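Local coordinates for histidine kinase (Paraburkholderia phymatum, PDB 6NB0), which probably transfers the gamma-phosphate of ATP to a histidine side chain of a protein, as sensor kinases of two-component phosphorelays do, at residues T43-T46 / A47-S50; E141-G144 / D145-G149; Q215-P218 / A219-T222; L221-P224 / A225-H228; W249-A252 / L253-R256. All coordinates share one frame; numbering follows the deposited sequence. Where two conformers were deposited one is given.

Contact 1 of 5, residues T43-T46 / A47-S50; sequences TERT and ARRS
Thr46 O takes two bonds from Ser50 in the first turns of helix 44-68: the backbone N comes at 2.9 Å, and the hydroxyl OG donates to Thr46 O at 2.7 Å from the opposite face of the carbonyl. Ser50 OG can fold back because it stands anti to its own carbonyl carbon (chi1 -54°). One residue ahead of the helix, Thr43 is the N-cap. Its OG1 accepts from Thr46 N at 3.0 Å, closing the first turn, while Thr43 O, Glu44 O and Arg45 O take up the amides of Ala47, Arg48 and Arg49 in regular i to i+4 steps. On another side of the helix Arg45 and Arg49 run side by side with their guanidinium groups in an offset stack, centres 4.4 Å apart and planes 24° from parallel. The closeness of two like charges is probably eased by the carboxylates around them: Arg45 bridges to Asp145 and Glu141 of helix 135-154, Arg49 to Glu52 and Glu174. Arg48 also reaches Glu174, and its NH1 meets Glu44 of the second subunit, whose Arg45 in turn pairs with Glu44 here; Ala47 packs on Arg48 of that subunit, so this helix start belongs to the dimer interface. Beneath the stacked groups the aliphatic parts touch, Arg45 CD resting 3.8 Å from Arg49 CG.

Contact 2 of 5, residues E141-G144 / D145-G149; sequences ETIG and DVREG
Glu141 stretches out with its CG anti to the backbone N (chi1 178°), whereas Asp145, one turn later, turns its carboxylate back beside its own N (chi1 -75°). The two side chains therefore meet at an angle, Glu141 CG lying 3.7 Å from Asp145 OD2 and the carboxylate planes 53° apart. Glu141 OE2 and Asp145 OD2 stay 4.3 Å from each other, a like-charge approach that Arg45 of helix 44-68 probably eases by bridging both; Arg173 takes the other oxygen of Glu141. A water donates to both acids, at 2.7 Å to Asp145 OD1 and at 3.2 Å to Glu141 OE2. Further round the helix, Ile143 sends its CG2 over one face of the Arg147 guanidinium, 3.5 Å from Arg147 NH2 and offset toward the rim, an apolar contact with a flat cation. Arg147 also packs on Leu158 of strand 157-161. Val146 lies on the buried side against Trp181, Val184 and Thr185 of helix 173-189. Underneath, Asp145 N bonds to Glu141 O at 2.8 Å, and the amides of Val146, Arg147 and Glu148 follow in step before the turn widens to a pi-type one at 147-149. Acids spaced i to i+4 on one face and apolar groups on another make this an amphipathic helix, packed on the mixed sheet of an alpha/beta domain, consistent with the ATP-binding domain of histidine kinases.

Contact 3 of 5, residues Q215-P218 / A219-T222; sequences QATP and AALT
Thr217 and Pro218 lead out of an extended stretch into two successive i to i+3 turns, in the loop between strand 207-214 and helix 232-238: Ala220 N donates to Thr217 O at 2.9 Å and Leu221 N to Pro218 O at 3.0 Å. Pro218, Ala219, Ala220 and Leu221 all have helical backbone angles, yet the bonding is 3-10-like, wound more tightly than an alpha-helix. Both amides come from well above the carbonyl planes, 44° out for Thr217 O and 55° out for Pro218 O. A further bond, Thr222 N to Ala219 O at 3.3 Å, is weak. Side chains add modest packing. Ala220 CB sits 3.3 Å from Thr217 O, close to the same carbonyl its amide binds, and the methyl CG2 of Thr217 comes to 4.2 Å from Ala220 N. Leu221 CB lies 3.3 Å from Pro218 O, and since its CG is anti to the carbonyl carbon (chi1 -84°) the branch stays by that oxygen too, with CG and CD1 each 3.7 Å from Pro218 O. Beyond the turns, Leu221 packs on Ala238 of helix 232-238, Thr217 pairs through its backbone with Ala190, and Thr217 also touches Ala192. A glycerol, probably from the crystallisation liquor, lies beside Pro218. Pro218, with no N-H to donate, sits directly after the first accepting carbonyl, at the start of the helical residues, where none is needed; the hydrogen bonds across the contact are made wholly by main-chain groups, leaving the side chains to supply apolar contacts with the surrounding fold.

Contact 4 of 5, residues L221-P224 / A225-H228; sequences LTDP and ALPH
Asp223 O receives two bonds from the 225-228 part of the loop that joins strand 207-214 to helix 232-238. His228 NE2 donates to it at 2.8 Å, nearly within the ring plane, and Leu226 N donates at 3.1 Å; the two come to the oxygen from opposite faces of the carbonyl. The Leu226 bond closes a type I beta turn from Asp223 to Leu226, with Pro224 and Ala225 at its corners. The side chain of Asp223 backs the same turn: OD1 accepts from Ala225 N at 3.0 Å, met from above the carboxylate plane, which makes an Asx turn at the head of the beta turn. Asp223 holds its carboxylate anti to the backbone N (chi1 -174°), where OD2 comes 3.7 Å from Leu226 CG and the CB approaches Leu226 CD1. His228, with its CG beside its own N (chi1 -65°), swings the imidazole back across the loop; its CE1 lies 3.4 Å from Leu221 O. In the second shell, Glu189 is hydrogen-bonded to His228 ND1, fixing the other side of the ring, while Arg235 of helix 232-238 donates to Leu221 O and packs on His228. Arg154 binds Pro227 O and touches both Leu226 and His228, joining the loop to the end of helix 135-154. With NE2 given to a carbonyl and ND1 hydrogen-bonded to a carboxylate, both ring nitrogens are occupied, so the imidazole works as a clasp between the turn and Glu189. Its NE2 carries a proton, and the nearby acid would tend to stabilise positive charge on the ring if ND1 is protonated as well.

Contact 5 of 5, residues W249-A252 / L253-R256; sequences WVLA and LCKR
Ala252 O accepts from Arg256 N at 2.8 Å, nearly in line with the carbonyl, in the first turns of helix 252-260 in the kinase domain. Leu251, the N-cap residue, receives Lys255 N on its O at a longer 3.3 Å, the i to i+4 bond one step earlier. The chain arrives through a 3-10 turn at 249-251, closed by Ala252 N to Trp249 O. At the change of winding a water fills in: it donates to Val250 O at 2.8 Å and accepts from Leu253 N at 2.9 Å, serving an amide of the first turn. Most of these side chains are buried. Leu253 leans on Ala178 and Leu182 of helix 173-189, Leu251 and Cys254 on Phe265 of strand 264-267, and Ala252 on His60 of helix 44-68. Trp249 reaches the same helix, its ring meeting that of His60, and packs on Thr118 of the second subunit. Between the segments the apolar side-chain contact is slight: Cys254 holds its sulfur beside its own N (chi1 -58°), which brings SG to 4.1 Å from Leu251 CD2, while Cys254 CB lies 3.4 Å from Leu251 O.

Contacts 1 and 2 join directly: Arg45 NH1 of contact 1 bridges to Asp145 OD2 of contact 2 at 2.8 Å and to Glu141 OE2 at 3.2 Å, tying the start of helix 44-68 to helix 135-154, the centres of contacts 1 and 2 being about 11 Å apart. Contacts 3 and 4 share Leu221 and Thr222 in one loop, where Ala220 CB meets Leu226 CD1 at 3.8 Å. Neither touches contact 1: the centre of contact 3 is about 22 Å from its centre, and the nearest atoms of contact 4 are about 7 Å away. Contact 5 lies about 4 Å from the chain's centre and does not touch the others, yet it packs on helix 44-68, which contact 1 begins. Contacts 1 and 5 both reach the second subunit.

Contact 1 of 5, residues T43-T46 / A47-S50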
loop_
_atom_site.group_PDB
_atom_site.type_symbol
_atom_site.label_atom_id
_atom_site.label_comp_id
_atom_site.label_asym_id
_atom_site.label_seq_id
_atom_site.Cartn_x
_atom_site.Cartn_y
_atom_site.Cartn_z
ATOM N N THR A 43 -10.493 9.372 9.132
ATOM C CA THR A 43 -9.458 10.390 9.121
ATOM C C THR A 43 -8.395 10.073 8.073
ATOM O O THR A 43 -8.258 8.937 7.598
ATOM C CB THR A 43 -8.776 10.477 10.480
ATOM O OG1 THR A 43 -8.177 9.204 10.763
ATOM C CG2 THR A 43 -9.781 10.866 11.580
ATOM N N GLU A 44 -7.597 11.092 7.744
ATOM C CA GLU A 44 -6.474 10.848 6.845
ATOM C C GLU A 44 -5.512 9.837 7.454
ATOM O O GLU A 44 -4.970 8.971 6.756
ATOM C CB GLU A 44 -5.745 12.154 6.533
ATOM C CG GLU A 44 -4.771 12.044 5.358
ATOM C CD GLU A 44 -5.454 12.154 3.998
ATOM O OE1 GLU A 44 -6.534 12.742 3.902
ATOM O OE2 GLU A 44 -4.909 11.645 2.995
ATOM N N ARG A 45 -5.290 9.939 8.762
ATOM C CA ARG A 45 -4.379 9.026 9.443
ATOM C C ARG A 45 -4.855 7.569 9.336
ATOM O O ARG A 45 -4.071 6.666 9.019
ATOM C CB ARG A 45 -4.240 9.487 10.900
ATOM C CG ARG A 45 -3.718 8.442 11.883
ATOM C CD ARG A 45 -2.312 7.980 11.515
ATOM N NE ARG A 45 -1.389 9.073 11.262
ATOM C CZ ARG A 45 -0.686 9.693 12.203
ATOM N NH1 ARG A 45 -0.831 9.346 13.476
ATOM N NH2 ARG A 45 0.153 10.667 11.867
ATOM N N THR A 46 -6.139 7.324 9.584
ATOM C CA THR A 46 -6.680 5.970 9.429
ATOM C C THR A 46 -6.517 5.456 8.001
ATOM O O THR A 46 -6.119 4.299 7.797
ATOM C CB THR A 46 -8.149 5.944 9.843
ATOM O OG1 THR A 46 -8.241 6.215 11.243
ATOM C CG2 THR A 46 -8.813 4.593 9.532
ATOM N N ALA A 47 -6.810 6.294 6.993
ATOM C CA ALA A 47 -6.667 5.839 5.611
ATOM C C ALA A 47 -5.205 5.558 5.268
ATOM O O ALA A 47 -4.901 4.605 4.546
ATOM C CB ALA A 47 -7.252 6.869 4.642
ATOM N N ARG A 48 -4.293 6.386 5.766
ATOM C CA ARG A 48 -2.867 6.163 5.531
ATOM C C ARG A 48 -2.406 4.833 6.147
ATOM O O ARG A 48 -1.709 4.038 5.493
ATOM C CB ARG A 48 -2.097 7.365 6.090
ATOM C CG ARG A 48 -0.592 7.432 5.837
ATOM C CD ARG A 48 0.152 7.021 7.079
ATOM N NE ARG A 48 1.590 7.188 6.921
ATOM C CZ ARG A 48 2.296 8.148 7.494
ATOM N NH1 ARG A 48 1.697 9.030 8.283
ATOM N NH2 ARG A 48 3.605 8.219 7.280
ATOM N N ARG A 49 -2.762 4.594 7.418
ATOM C CA ARG A 49 -2.434 3.336 8.094
ATOM C C ARG A 49 -3.045 2.140 7.377
ATOM O O ARG A 49 -2.407 1.081 7.256
ATOM C CB ARG A 49 -2.941 3.367 9.542
ATOM C CG ARG A 49 -2.204 4.366 10.448
ATOM C CD ARG A 49 -0.835 3.804 10.907
ATOM N NE ARG A 49 -0.187 4.797 11.762
ATOM C CZ ARG A 49 0.772 5.632 11.389
ATOM N NH1 ARG A 49 1.296 5.598 10.149
ATOM N NH2 ARG A 49 1.217 6.516 12.284
ATOM N N SER A 50 -4.299 2.270 6.942
ATOM C CA SER A 50 -4.919 1.199 6.164
ATOM C C SER A 50 -4.127 0.888 4.891
ATOM O O SER A 50 -3.948 -0.283 4.540
ATOM C CB SER A 50 -6.361 1.575 5.807
ATOM O OG SER A 50 -7.083 1.922 6.987
#

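Contact 2 of 5, residues E141-G144 / D145-G149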
loop_
_atom_site.group_PDB
_atom_site.type_symbol
_atom_site.label_atom_id
_atom_site.label_comp_id
_atom_site.label_asym_id
_atom_site.label_seq_id
_atom_site.Cartn_x
_atom_site.Cartn_y
_atom_site.Cartn_z
ATOM N N GLU A 141 -0.292 8.097 21.329
ATOM C CA GLU A 141 -0.809 8.366 19.987
ATOM C C GLU A 141 -1.453 7.134 19.373
ATOM O O GLU A 141 -2.483 7.241 18.701
ATOM C CB GLU A 141 0.318 8.872 19.087
ATOM C CG GLU A 141 -0.109 9.131 17.652
ATOM C CD GLU A 141 0.945 9.897 16.852
ATOM O OE1 GLU A 141 2.160 9.677 17.089
ATOM O OE2 GLU A 141 0.545 10.735 16.003
ATOM N N THR A 142 -0.839 5.957 19.567
ATOM C CA THR A 142 -1.405 4.709 19.078
ATOM C C THR A 142 -2.799 4.498 19.651
ATOM O O THR A 142 -3.756 4.187 18.921
ATOM C CB THR A 142 -0.490 3.524 19.460
ATOM O OG1 THR A 142 0.840 3.713 18.922
ATOM C CG2 THR A 142 -1.061 2.199 18.930
ATOM N N ILE A 143 -2.926 4.633 20.967
ATOM C CA ILE A 143 -4.221 4.401 21.608
ATOM C C ILE A 143 -5.240 5.389 21.062
ATOM O O ILE A 143 -6.371 5.023 20.723
ATOM C CB ILE A 143 -4.090 4.517 23.139
ATOM C CG1 ILE A 143 -3.164 3.419 23.686
ATOM C CG2 ILE A 143 -5.474 4.492 23.809
ATOM C CD1 ILE A 143 -3.711 2.006 23.490
ATOM N N GLY A 144 -4.845 6.662 20.986
ATOM C CA GLY A 144 -5.748 7.686 20.489
ATOM C C GLY A 144 -6.198 7.430 19.059
ATOM O O GLY A 144 -7.382 7.553 18.748
ATOM N N ASP A 145 -5.260 7.057 18.176
ATOM C CA ASP A 145 -5.601 6.811 16.774
ATOM C C ASP A 145 -6.545 5.618 16.605
ATOM O O ASP A 145 -7.470 5.670 15.789
ATOM C CB ASP A 145 -4.329 6.583 15.953
ATOM C CG ASP A 145 -3.536 7.880 15.685
ATOM O OD1 ASP A 145 -4.043 9.002 15.949
ATOM O OD2 ASP A 145 -2.416 7.772 15.124
ATOM N N VAL A 146 -6.311 4.524 17.326
ATOM C CA VAL A 146 -7.172 3.355 17.169
ATOM C C VAL A 146 -8.530 3.592 17.823
ATOM O O VAL A 146 -9.570 3.122 17.326
ATOM C CB VAL A 146 -6.468 2.101 17.724
ATOM C CG1 VAL A 146 -7.382 0.859 17.606
ATOM C CG2 VAL A 146 -5.138 1.852 16.964
ATOM N N ARG A 147 -8.555 4.328 18.930
ATOM C CA ARG A 147 -9.821 4.688 19.532
ATOM C C ARG A 147 -10.699 5.438 18.532
ATOM O O ARG A 147 -11.863 5.076 18.311
ATOM C CB ARG A 147 -9.540 5.529 20.780
ATOM C CG ARG A 147 -10.719 5.899 21.636
ATOM C CD ARG A 147 -10.188 6.526 22.951
ATOM N NE ARG A 147 -9.763 5.529 23.947
ATOM C CZ ARG A 147 -8.739 5.684 24.785
ATOM N NH1 ARG A 147 -7.998 6.784 24.737
ATOM N NH2 ARG A 147 -8.446 4.737 25.675
ATOM N N GLU A 148 -10.141 6.470 17.880
ATOM C CA GLU A 148 -10.958 7.254 16.959
ATOM C C GLU A 148 -11.226 6.494 15.664
ATOM O O GLU A 148 -12.298 6.663 15.067
ATOM C CB GLU A 148 -10.289 8.605 16.663
ATOM C CG GLU A 148 -11.245 9.683 16.119
ATOM C CD GLU A 148 -11.531 9.533 14.633
ATOM O OE1 GLU A 148 -10.727 8.870 13.938
ATOM O OE2 GLU A 148 -12.561 10.067 14.159
ATOM N N GLY A 149 -10.293 5.652 15.230
ATOM C CA GLY A 149 -10.442 4.952 13.966
ATOM C C GLY A 149 -11.414 3.789 14.038
ATOM O O GLY A 149 -12.168 3.578 13.091
HETATM O O HOH W 1 -2.617 11.212 15.617
#

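Contact 3 of 5, residues Q215-P218 / A219-T222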
loop_
_atom_site.group_PDB
_atom_site.type_symbol
_atom_site.label_atom_id
_atom_site.label_comp_id
_atom_site.label_asym_id
_atom_site.label_seq_id
_atom_site.Cartn_x
_atom_site.Cartn_y
_atom_site.Cartn_z
ATOM N N GLN A 215 -9.473 -10.942 24.859
ATOM C CA GLN A 215 -10.343 -12.091 24.638
ATOM C C GLN A 215 -10.932 -11.990 23.234
ATOM O O GLN A 215 -11.724 -11.089 22.948
ATOM C CB GLN A 215 -11.440 -12.148 25.703
ATOM C CG GLN A 215 -11.963 -13.548 25.909
ATOM C CD GLN A 215 -10.971 -14.438 26.643
ATOM O OE1 GLN A 215 -10.983 -15.657 26.482
ATOM N NE2 GLN A 215 -10.113 -13.829 27.462
ATOM N N ALA A 216 -10.547 -12.916 22.354
ATOM C CA ALA A 216 -10.830 -12.775 20.929
ATOM C C ALA A 216 -12.213 -13.299 20.574
ATOM O O ALA A 216 -12.678 -14.294 21.135
ATOM C CB ALA A 216 -9.782 -13.525 20.099
ATOM N N THR A 217 -12.863 -12.620 19.621
ATOM C CA THR A 217 -14.053 -13.120 18.927
ATOM C C THR A 217 -13.702 -13.061 17.448
ATOM O O THR A 217 -13.992 -12.067 16.762
ATOM C CB THR A 217 -15.297 -12.286 19.240
ATOM O OG1 THR A 217 -15.500 -12.246 20.658
ATOM C CG2 THR A 217 -16.547 -12.884 18.564
ATOM N N PRO A 218 -13.027 -14.085 16.927
ATOM C CA PRO A 218 -12.526 -13.985 15.538
ATOM C C PRO A 218 -13.646 -13.845 14.505
ATOM O O PRO A 218 -13.420 -13.263 13.442
ATOM C CB PRO A 218 -11.712 -15.281 15.352
ATOM C CG PRO A 218 -12.115 -16.184 16.498
ATOM C CD PRO A 218 -12.532 -15.286 17.629
ATOM N N ALA A 219 -14.872 -14.278 14.817
ATOM C CA ALA A 219 -15.988 -14.052 13.896
ATOM C C ALA A 219 -16.278 -12.572 13.678
ATOM O O ALA A 219 -16.847 -12.210 12.639
ATOM C CB ALA A 219 -17.257 -14.755 14.401
ATOM N N ALA A 220 -15.882 -11.702 14.617
ATOM C CA ALA A 220 -16.095 -10.271 14.418
ATOM C C ALA A 220 -15.292 -9.728 13.236
ATOM O O ALA A 220 -15.684 -8.722 12.640
ATOM C CB ALA A 220 -15.755 -9.513 15.701
ATOM N N LEU A 221 -14.173 -10.377 12.883
ATOM C CA LEU A 221 -13.338 -9.907 11.773
ATOM C C LEU A 221 -14.129 -9.795 10.478
ATOM O O LEU A 221 -13.861 -8.919 9.644
ATOM C CB LEU A 221 -12.166 -10.878 11.576
ATOM C CG LEU A 221 -10.958 -10.628 12.476
ATOM C CD1 LEU A 221 -10.069 -11.869 12.503
ATOM C CD2 LEU A 221 -10.206 -9.411 11.930
ATOM N N THR A 222 -15.076 -10.705 10.265
ATOM C CA THR A 222 -15.799 -10.773 9.004
ATOM C C THR A 222 -17.276 -10.457 9.165
ATOM O O THR A 222 -18.058 -10.728 8.254
ATOM C CB THR A 222 -15.624 -12.150 8.345
ATOM O OG1 THR A 222 -15.994 -13.181 9.264
ATOM C CG2 THR A 222 -14.178 -12.364 7.903
#

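Contact 4 of 5, residues L221-P224 / A225-H228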
loop_
_atom_site.group_PDB
_atom_site.type_symbol
_atom_site.label_atom_id
_atom_site.label_comp_id
_atom_site.label_asym_id
_atom_site.label_seq_id
_atom_site.Cartn_x
_atom_site.Cartn_y
_atom_site.Cartn_z
ATOM N N LEU A 221 -14.173 -10.377 12.883
ATOM C CA LEU A 221 -13.338 -9.907 11.773
ATOM C C LEU A 221 -14.129 -9.795 10.478
ATOM O O LEU A 221 -13.861 -8.919 9.644
ATOM C CB LEU A 221 -12.166 -10.878 11.576
ATOM C CG LEU A 221 -10.958 -10.628 12.476
ATOM C CD1 LEU A 221 -10.069 -11.869 12.503
ATOM C CD2 LEU A 221 -10.206 -9.411 11.930
ATOM N N THR A 222 -15.076 -10.705 10.265
ATOM C CA THR A 222 -15.799 -10.773 9.004
ATOM C C THR A 222 -17.276 -10.457 9.165
ATOM O O THR A 222 -18.058 -10.728 8.254
ATOM C CB THR A 222 -15.624 -12.150 8.345
ATOM O OG1 THR A 222 -15.994 -13.181 9.264
ATOM C CG2 THR A 222 -14.178 -12.364 7.903
ATOM N N ASP A 223 -17.677 -9.891 10.295
ATOM C CA ASP A 223 -19.092 -9.610 10.518
ATOM C C ASP A 223 -19.496 -8.357 9.743
ATOM O O ASP A 223 -19.065 -7.254 10.096
ATOM C CB ASP A 223 -19.346 -9.444 12.025
ATOM C CG ASP A 223 -20.814 -9.282 12.376
ATOM O OD1 ASP A 223 -21.636 -8.981 11.494
ATOM O OD2 ASP A 223 -21.141 -9.450 13.562
ATOM N N PRO A 224 -20.354 -8.473 8.716
ATOM C CA PRO A 224 -20.708 -7.291 7.907
ATOM C C PRO A 224 -21.570 -6.275 8.626
ATOM O O PRO A 224 -21.736 -5.168 8.104
ATOM C CB PRO A 224 -21.458 -7.891 6.705
ATOM C CG PRO A 224 -22.027 -9.174 7.214
ATOM C CD PRO A 224 -21.019 -9.694 8.231
ATOM N N ALA A 225 -22.119 -6.598 9.796
ATOM C CA ALA A 225 -22.872 -5.629 10.587
ATOM C C ALA A 225 -21.987 -4.731 11.451
ATOM O O ALA A 225 -22.493 -3.793 12.078
ATOM C CB ALA A 225 -23.887 -6.356 11.478
ATOM N N LEU A 226 -20.705 -4.990 11.513
ATOM C CA LEU A 226 -19.806 -4.208 12.349
ATOM C C LEU A 226 -18.966 -3.273 11.495
ATOM O O LEU A 226 -18.597 -3.640 10.376
ATOM C CB LEU A 226 -18.860 -5.122 13.154
ATOM C CG LEU A 226 -19.520 -6.172 14.060
ATOM C CD1 LEU A 226 -18.456 -6.961 14.834
ATOM C CD2 LEU A 226 -20.543 -5.543 15.018
ATOM N N PRO A 227 -18.656 -2.069 11.982
ATOM C CA PRO A 227 -17.700 -1.213 11.260
ATOM C C PRO A 227 -16.349 -1.903 11.167
ATOM O O PRO A 227 -15.977 -2.705 12.023
ATOM C CB PRO A 227 -17.613 0.057 12.118
ATOM C CG PRO A 227 -18.824 0.019 13.028
ATOM C CD PRO A 227 -19.234 -1.422 13.179
ATOM N N HIS A 228 -15.599 -1.570 10.117
ATOM C CA HIS A 228 -14.270 -2.140 9.943
ATOM C C HIS A 228 -13.326 -1.081 9.405
ATOM O O HIS A 228 -13.753 -0.107 8.784
ATOM C CB HIS A 228 -14.306 -3.328 8.968
ATOM C CG HIS A 228 -15.107 -4.485 9.473
ATOM N ND1 HIS A 228 -14.669 -5.298 10.495
ATOM C CD2 HIS A 228 -16.310 -4.968 9.093
ATOM C CE1 HIS A 228 -15.577 -6.236 10.723
ATOM N NE2 HIS A 228 -16.582 -6.052 9.889
#

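Contact 5 of 5, residues W249-A252 / L253-R256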
loop_
_atom_site.group_PDB
_atom_site.type_symbol
_atom_site.label_atom_id
_atom_site.label_comp_id
_atom_site.label_asym_id
_atom_site.label_seq_id
_atom_site.Cartn_x
_atom_site.Cartn_y
_atom_site.Cartn_z
ATOM N N TRP A 249 -1.974 -12.904 6.923
ATOM C CA TRP A 249 -1.275 -12.016 5.987
ATOM C C TRP A 249 -1.361 -10.564 6.416
ATOM O O TRP A 249 -0.407 -9.789 6.244
ATOM C CB TRP A 249 -1.870 -12.148 4.592
ATOM C CG TRP A 249 -1.699 -13.467 3.973
ATOM C CD1 TRP A 249 -0.977 -14.524 4.453
ATOM C CD2 TRP A 249 -2.248 -13.880 2.721
ATOM N NE1 TRP A 249 -1.045 -15.579 3.563
ATOM C CE2 TRP A 249 -1.827 -15.211 2.497
ATOM C CE3 TRP A 249 -3.073 -13.261 1.771
ATOM C CZ2 TRP A 249 -2.192 -15.929 1.352
ATOM C CZ3 TRP A 249 -3.427 -13.983 0.624
ATOM C CH2 TRP A 249 -2.996 -15.301 0.435
ATOM N N VAL A 250 -2.496 -10.178 6.993
ATOM C CA VAL A 250 -2.710 -8.766 7.274
ATOM C C VAL A 250 -1.733 -8.244 8.326
ATOM O O VAL A 250 -1.547 -7.033 8.427
ATOM C CB VAL A 250 -4.176 -8.522 7.700
ATOM C CG1 VAL A 250 -4.463 -9.112 9.086
ATOM C CG2 VAL A 250 -4.506 -7.023 7.692
ATOM N N LEU A 251 -1.093 -9.119 9.109
ATOM C CA LEU A 251 -0.152 -8.663 10.133
ATOM C C LEU A 251 1.266 -8.485 9.586
ATOM O O LEU A 251 2.197 -8.233 10.359
ATOM C CB LEU A 251 -0.154 -9.633 11.330
ATOM C CG LEU A 251 -1.440 -9.518 12.172
ATOM C CD1 LEU A 251 -1.644 -10.681 13.151
ATOM C CD2 LEU A 251 -1.523 -8.177 12.905
ATOM N N ALA A 252 1.439 -8.626 8.273
ATOM C CA ALA A 252 2.754 -8.543 7.658
ATOM C C ALA A 252 3.516 -7.286 8.084
ATOM O O ALA A 252 4.734 -7.336 8.301
ATOM C CB ALA A 252 2.598 -8.580 6.142
ATOM N N LEU A 253 2.821 -6.144 8.187
ATOM C CA LEU A 253 3.506 -4.906 8.565
ATOM C C LEU A 253 4.180 -5.033 9.932
ATOM O O LEU A 253 5.332 -4.625 10.097
ATOM C CB LEU A 253 2.529 -3.724 8.554
ATOM C CG LEU A 253 3.173 -2.327 8.601
ATOM C CD1 LEU A 253 2.226 -1.291 7.983
ATOM C CD2 LEU A 253 3.489 -1.904 10.009
ATOM N N CYS A 254 3.470 -5.573 10.933
ATOM C CA CYS A 254 4.093 -5.820 12.243
ATOM C C CYS A 254 5.354 -6.678 12.132
ATOM O O CYS A 254 6.389 -6.370 12.734
ATOM C CB CYS A 254 3.093 -6.507 13.177
ATOM S SG CYS A 254 1.580 -5.545 13.420
ATOM N N LYS A 255 5.265 -7.785 11.404
ATOM C CA LYS A 255 6.410 -8.682 11.263
ATOM C C LYS A 255 7.569 -7.996 10.544
ATOM O O LYS A 255 8.731 -8.088 10.977
ATOM C CB LYS A 255 5.986 -9.944 10.507
ATOM C CG LYS A 255 7.125 -10.954 10.269
ATOM C CD LYS A 255 6.597 -12.200 9.560
ATOM C CE LYS A 255 7.699 -13.251 9.376
ATOM N NZ LYS A 255 8.541 -12.936 8.203
ATOM N N ARG A 256 7.275 -7.316 9.429
ATOM C CA ARG A 256 8.338 -6.674 8.658
ATOM C C ARG A 256 9.041 -5.601 9.476
ATOM O O ARG A 256 10.275 -5.493 9.449
ATOM C CB ARG A 256 7.759 -6.070 7.379
ATOM C CG ARG A 256 7.762 -7.017 6.191
ATOM C CD ARG A 256 9.171 -7.354 5.793
ATOM N NE ARG A 256 9.465 -6.997 4.410
ATOM C CZ ARG A 256 10.653 -6.581 3.992
ATOM N NH1 ARG A 256 11.646 -6.452 4.864
ATOM N NH2 ARG A 256 10.846 -6.284 2.707
HETATM O O HOH W 2 0.323 -5.809 6.698
#